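Local coordinates for protein myosin-I heavy chain (Dictyostelium discoideum, PDB 5EJR) that powers actin-based movement as an ATP-hydrolysing motor and takes part in early phagocytosis and adhesion, seen here through its second MyTH4-FERM tail region, at residues 339-344 against 378-383; 346-351 against 370-375. All coordinates share one frame; numbering follows the deposited sequence.

Interaction 1 (339-344 against 378-383); sequences VNEKDS and LNSQNI
Ser380 and Gln381 close on a single carboxylate oxygen of Glu341, joining the start of helix 341-355 to the loop that leads into helix 383-394, in the all-helical central lobe of the FERM domain. A type I beta turn from Leu378, the last residue of helix 375-378, to Gln381 opens the loop and is closed by a backbone bond of 3.3 Å from Gln381 N to Leu378 O. Leu378 O also accepts from the indole NE1 of Trp386, so the turn is tied to the following helix. Ser380 comes next and gives its OG to Glu341 OE2 at 2.7 Å, meeting the oxygen from the anti side. With chi1 at 84° the hydroxyl sits between the backbone N and the carbonyl carbon, the rotation at which OG meets the carboxylate. Gln381 follows from the syn side of the same oxygen: NE2 lies 2.9 Å from Glu341 OE2, with the oxygen close to the amide plane. Both donors tilt from the carboxylate plane, NE2 by 25°. The glutamine side chain bends at chi2 and crosses that of Glu341 at about a right angle, leaving amide and carboxylate planes 81° apart. This glutamine was modelled in two conformers; the NE2 hydrogen bond is described for one. Two donors gripping OE2 from different sides should limit rotation of the carboxylate, while Trp386 and Met389 of helix 383-394 touch the Glu341 side chain. The partners lie at the surface, and Glu341 occupies the first turn of its helix, where the helix dipole would probably favour its negative charge. That helix is N-capped by Asn340, whose OD1 accepts from Asp343 N at 2.9 Å. The second segment also ends on an N-cap: Asn382 OD1 accepts from Lys384 N, two residues on.

Interaction 2 (346-351 against 370-375); sequences IIAAIL and RQVLPD
Val372 pushes both of its methyls against helix 341-355, and its CA is only 5.3 Å from the CA of Ala348. The two branches divide the helix surface between them. CG1 reaches Leu351 CB at 3.5 Å, and CG2 rests on Ala348 CB at 3.7 Å, so the valine straddles residues about one helical turn apart. A chi1 of -60° sets CG1 anti to the carbonyl carbon and brings the fork to this position. Ile352 and Leu355, further along the same helix, touch Val372 as well. Leu373 adds a lighter contact, its CD2 lying 4.0 Å from Ala348 CB, roughly at a right angle to the approach of Val372 CG2. No hydrogen bond crosses between the two segments, but two loop carbonyls find donors on helix 317-332: Val372 O accepts from Trp331 NE1, and Gln371 O from Arg328 NH2.

The outer side of the loop is quite different. There Arg370 and Asp375 are exposed and stand well away from the helix, joined to each other by a salt bridge of 3.0 Å from NH2 to OD1. Inside, helices 317-332, 383-394 and 402-416 pack around segment 346-351, an arrangement that belongs to the helical central lobe of FERM domains, whose core is closed here by the loop between helices 366-370 and 375-378.

Both interactions fasten helix 341-355 to the chain that follows it in the FERM central lobe, and their centres lie about 10 Å apart. Interaction 1 uses the N-terminal end of the helix at the surface, where the bonding is polar and directional. Interaction 2 lies two to three turns further along the helix, is buried, and depends wholly on apolar contact. Along the chain it is nested within the longer loop closed by interaction 1. The two meet directly: Ser344 O packs 3.7 Å from Leu373 CD2, and Leu378 CD2 lies 3.6 Å from Arg370 NE. Trp386 of helix 383-394 touches residues of both.

Interaction 1 (339-344 against 378-383)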
loop_
_atom_site.group_PDB
_atom_site.type_symbol
_atom_site.label_atom_id
_atom_site.label_comp_id
_atom_site.label_asym_id
_atom_site.label_seq_id
_atom_site.Cartn_x
_atom_site.Cartn_y
_atom_site.Cartn_z
ATOM N N VAL A 339 15.793 -28.384 11.791
ATOM C CA VAL A 339 15.335 -29.757 11.683
ATOM C C VAL A 339 16.483 -30.683 11.272
ATOM O O VAL A 339 17.305 -30.305 10.437
ATOM C CB VAL A 339 14.135 -29.670 10.683
ATOM C CG1 VAL A 339 14.560 -29.686 9.219
ATOM C CG2 VAL A 339 13.038 -30.663 10.975
ATOM N N ASN A 340 16.610 -31.848 11.931
ATOM C CA ASN A 340 17.656 -32.786 11.552
ATOM C C ASN A 340 17.156 -33.667 10.372
ATOM O O ASN A 340 15.988 -33.557 9.988
ATOM C CB ASN A 340 18.181 -33.582 12.758
ATOM C CG ASN A 340 17.320 -34.721 13.262
ATOM O OD1 ASN A 340 16.181 -34.924 12.841
ATOM N ND2 ASN A 340 17.872 -35.522 14.169
ATOM N N GLU A 341 18.027 -34.519 9.805
ATOM C CA GLU A 341 17.694 -35.387 8.663
ATOM C C GLU A 341 16.562 -36.391 8.952
ATOM O O GLU A 341 15.727 -36.620 8.078
ATOM C CB GLU A 341 18.941 -36.085 8.127
ATOM C CG GLU A 341 19.893 -35.084 7.473
ATOM C CD GLU A 341 21.336 -35.514 7.263
ATOM O OE1 GLU A 341 21.707 -36.621 7.716
ATOM O OE2 GLU A 341 22.094 -34.747 6.623
ATOM N N LYS A 342 16.523 -36.967 10.159
ATOM C CA LYS A 342 15.445 -37.887 10.574
ATOM C C LYS A 342 14.099 -37.134 10.601
ATOM O O LYS A 342 13.148 -37.602 9.996
ATOM C CB LYS A 342 15.737 -38.541 11.934
ATOM C CG LYS A 342 14.740 -39.666 12.247
ATOM C CD LYS A 342 14.941 -40.292 13.614
ATOM C CE LYS A 342 13.972 -41.432 13.856
ATOM N NZ LYS A 342 12.631 -40.955 14.285
ATOM N N ASP A 343 14.041 -35.946 11.228
ATOM C CA ASP A 343 12.833 -35.116 11.270
ATOM C C ASP A 343 12.388 -34.732 9.873
ATOM O O ASP A 343 11.181 -34.723 9.600
ATOM C CB ASP A 343 13.071 -33.833 12.092
ATOM C CG ASP A 343 13.380 -34.058 13.567
ATOM O OD1 ASP A 343 13.024 -35.142 14.093
ATOM O OD2 ASP A 343 13.978 -33.147 14.198
ATOM N N SER A 344 13.356 -34.414 8.971
ATOM C CA SER A 344 12.997 -34.012 7.603
ATOM C C SER A 344 12.416 -35.175 6.829
ATOM O O SER A 344 11.527 -34.974 6.003
ATOM C CB SER A 344 14.206 -33.452 6.856
ATOM O OG SER A 344 14.633 -32.217 7.409
ATOM N N LEU A 378 17.751 -30.766 1.291
ATOM C CA LEU A 378 18.196 -31.780 0.331
ATOM C C LEU A 378 19.732 -31.744 0.163
ATOM O O LEU A 378 20.347 -32.797 0.052
ATOM C CB LEU A 378 17.515 -31.557 -1.048
ATOM C CG LEU A 378 17.964 -32.503 -2.214
ATOM C CD1 LEU A 378 17.507 -33.959 -1.968
ATOM C CD2 LEU A 378 17.352 -32.047 -3.547
ATOM N N ASN A 379 20.324 -30.536 0.163
ATOM C CA ASN A 379 21.755 -30.290 0.023
ATOM C C ASN A 379 22.647 -31.072 0.968
ATOM O O ASN A 379 23.804 -31.343 0.631
ATOM C CB ASN A 379 22.034 -28.788 0.216
ATOM C CG ASN A 379 21.700 -27.983 -0.985
ATOM O OD1 ASN A 379 21.260 -28.527 -2.002
ATOM N ND2 ASN A 379 21.745 -26.655 -0.851
ATOM N N SER A 380 22.139 -31.415 2.151
ATOM C CA SER A 380 22.958 -32.064 3.172
ATOM C C SER A 380 23.311 -33.543 2.878
ATOM O O SER A 380 24.247 -34.044 3.473
ATOM C CB SER A 380 22.330 -31.904 4.560
ATOM O OG SER A 380 21.344 -32.888 4.833
ATOM N N GLN A 381 22.562 -34.232 1.998
ATOM C CA GLN A 381 22.827 -35.646 1.659
ATOM C C GLN A 381 22.526 -35.902 0.201
ATOM O O GLN A 381 21.671 -35.229 -0.372
ATOM C CB GLN A 381 21.912 -36.616 2.472
ATOM C CG GLN A 381 22.142 -36.711 3.985
ATOM C CD GLN A 381 23.520 -37.157 4.435
ATOM O OE1 GLN A 381 24.108 -38.078 3.862
ATOM N NE2 GLN A 381 24.089 -36.500 5.439
ATOM N N ASN A 382 23.140 -36.957 -0.380
ATOM C CA ASN A 382 22.819 -37.397 -1.740
ATOM C C ASN A 382 21.320 -37.811 -1.753
ATOM O O ASN A 382 20.858 -38.434 -0.816
ATOM C CB ASN A 382 23.717 -38.604 -2.135
ATOM C CG ASN A 382 23.648 -38.918 -3.588
ATOM O OD1 ASN A 382 22.581 -39.226 -4.121
ATOM N ND2 ASN A 382 24.777 -38.771 -4.279
ATOM N N ILE A 383 20.565 -37.424 -2.786
ATOM C CA ILE A 383 19.137 -37.732 -2.930
ATOM C C ILE A 383 18.846 -39.261 -2.781
ATOM O O ILE A 383 17.804 -39.632 -2.222
ATOM C CB ILE A 383 18.563 -37.106 -4.240
ATOM C CG1 ILE A 383 17.015 -37.229 -4.277
ATOM C CG2 ILE A 383 19.236 -37.704 -5.519
ATOM C CD1 ILE A 383 16.278 -36.214 -5.162
#

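Interaction 2 (346-351 against 370-375)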
loop_
_atom_site.group_PDB
_atom_site.type_symbol
_atom_site.label_atom_id
_atom_site.label_comp_id
_atom_site.label_asym_id
_atom_site.label_seq_id
_atom_site.Cartn_x
_atom_site.Cartn_y
_atom_site.Cartn_z
ATOM N N ILE A 346 10.804 -37.678 8.161
ATOM C CA ILE A 346 9.435 -37.915 8.694
ATOM C C ILE A 346 8.478 -36.944 7.991
ATOM O O ILE A 346 7.389 -37.343 7.580
ATOM C CB ILE A 346 9.401 -37.773 10.260
ATOM C CG1 ILE A 346 10.166 -38.941 10.918
ATOM C CG2 ILE A 346 7.939 -37.729 10.802
ATOM C CD1 ILE A 346 10.686 -38.692 12.401
ATOM N N ILE A 347 8.913 -35.669 7.816
ATOM C CA ILE A 347 8.110 -34.642 7.148
ATOM C C ILE A 347 7.862 -35.052 5.715
ATOM O O ILE A 347 6.726 -35.046 5.260
ATOM C CB ILE A 347 8.725 -33.217 7.285
ATOM C CG1 ILE A 347 8.611 -32.734 8.769
ATOM C CG2 ILE A 347 8.019 -32.215 6.337
ATOM C CD1 ILE A 347 9.697 -31.618 9.187
ATOM N N ALA A 348 8.937 -35.451 5.016
ATOM C CA ALA A 348 8.851 -35.907 3.634
ATOM C C ALA A 348 7.886 -37.092 3.546
ATOM O O ALA A 348 6.987 -37.039 2.722
ATOM C CB ALA A 348 10.243 -36.273 3.135
ATOM N N ALA A 349 7.949 -38.069 4.504
ATOM C CA ALA A 349 7.022 -39.226 4.510
ATOM C C ALA A 349 5.556 -38.830 4.600
ATOM O O ALA A 349 4.746 -39.365 3.842
ATOM C CB ALA A 349 7.383 -40.232 5.598
ATOM N N ILE A 350 5.220 -37.863 5.494
ATOM C CA ILE A 350 3.843 -37.386 5.656
ATOM C C ILE A 350 3.378 -36.714 4.397
ATOM O O ILE A 350 2.279 -36.972 3.947
ATOM C CB ILE A 350 3.708 -36.422 6.882
ATOM C CG1 ILE A 350 3.969 -37.160 8.183
ATOM C CG2 ILE A 350 2.320 -35.757 6.897
ATOM C CD1 ILE A 350 4.267 -36.226 9.325
ATOM N N LEU A 351 4.186 -35.787 3.866
ATOM C CA LEU A 351 3.837 -35.048 2.659
ATOM C C LEU A 351 3.664 -35.945 1.447
ATOM O O LEU A 351 2.834 -35.646 0.589
ATOM C CB LEU A 351 4.844 -33.906 2.389
ATOM C CG LEU A 351 4.896 -32.764 3.449
ATOM C CD1 LEU A 351 5.821 -31.674 3.003
ATOM C CD2 LEU A 351 3.526 -32.154 3.679
ATOM N N ARG A 370 11.797 -34.530 -4.568
ATOM C CA ARG A 370 11.822 -33.102 -4.911
ATOM C C ARG A 370 10.467 -32.399 -4.664
ATOM O O ARG A 370 10.439 -31.195 -4.586
ATOM C CB ARG A 370 12.226 -32.906 -6.377
ATOM C CG ARG A 370 13.606 -33.441 -6.720
ATOM C CD ARG A 370 14.724 -32.854 -5.865
ATOM N NE ARG A 370 14.835 -31.391 -5.973
ATOM C CZ ARG A 370 15.403 -30.731 -6.977
ATOM N NH1 ARG A 370 15.851 -31.382 -8.042
ATOM N NH2 ARG A 370 15.488 -29.416 -6.942
ATOM N N GLN A 371 9.355 -33.133 -4.599
ATOM C CA GLN A 371 8.043 -32.516 -4.357
ATOM C C GLN A 371 7.819 -32.233 -2.859
ATOM O O GLN A 371 6.842 -31.555 -2.497
ATOM C CB GLN A 371 6.937 -33.454 -4.857
ATOM C CG GLN A 371 6.908 -33.700 -6.388
ATOM C CD GLN A 371 5.771 -34.653 -6.727
ATOM O OE1 GLN A 371 5.798 -35.862 -6.430
ATOM N NE2 GLN A 371 4.697 -34.109 -7.269
ATOM N N VAL A 372 8.664 -32.793 -1.989
ATOM C CA VAL A 372 8.439 -32.729 -0.538
ATOM C C VAL A 372 9.636 -32.281 0.319
ATOM O O VAL A 372 9.479 -32.140 1.550
ATOM C CB VAL A 372 7.874 -34.080 -0.001
ATOM C CG1 VAL A 372 6.542 -34.408 -0.661
ATOM C CG2 VAL A 372 8.884 -35.233 -0.162
ATOM N N LEU A 373 10.805 -32.037 -0.283
ATOM C CA LEU A 373 11.929 -31.540 0.514
ATOM C C LEU A 373 12.449 -30.295 -0.157
ATOM O O LEU A 373 12.640 -30.344 -1.374
ATOM C CB LEU A 373 13.092 -32.530 0.580
ATOM C CG LEU A 373 13.076 -33.673 1.530
ATOM C CD1 LEU A 373 14.400 -34.425 1.394
ATOM C CD2 LEU A 373 12.858 -33.202 3.015
ATOM N N PRO A 374 12.733 -29.190 0.578
ATOM C CA PRO A 374 13.320 -28.011 -0.094
ATOM C C PRO A 374 14.801 -28.276 -0.395
ATOM O O PRO A 374 15.430 -29.068 0.311
ATOM C CB PRO A 374 13.190 -26.902 0.957
ATOM C CG PRO A 374 13.243 -27.634 2.267
ATOM C CD PRO A 374 12.585 -28.977 2.035
ATOM N N ASP A 375 15.384 -27.551 -1.365
ATOM C CA ASP A 375 16.815 -27.705 -1.723
ATOM C C ASP A 375 17.748 -27.504 -0.548
ATOM O O ASP A 375 18.735 -28.219 -0.425
ATOM C CB ASP A 375 17.201 -26.737 -2.853
ATOM C CG ASP A 375 16.556 -27.047 -4.189
ATOM O OD1 ASP A 375 15.840 -28.088 -4.292
ATOM O OD2 ASP A 375 16.756 -26.263 -5.131
#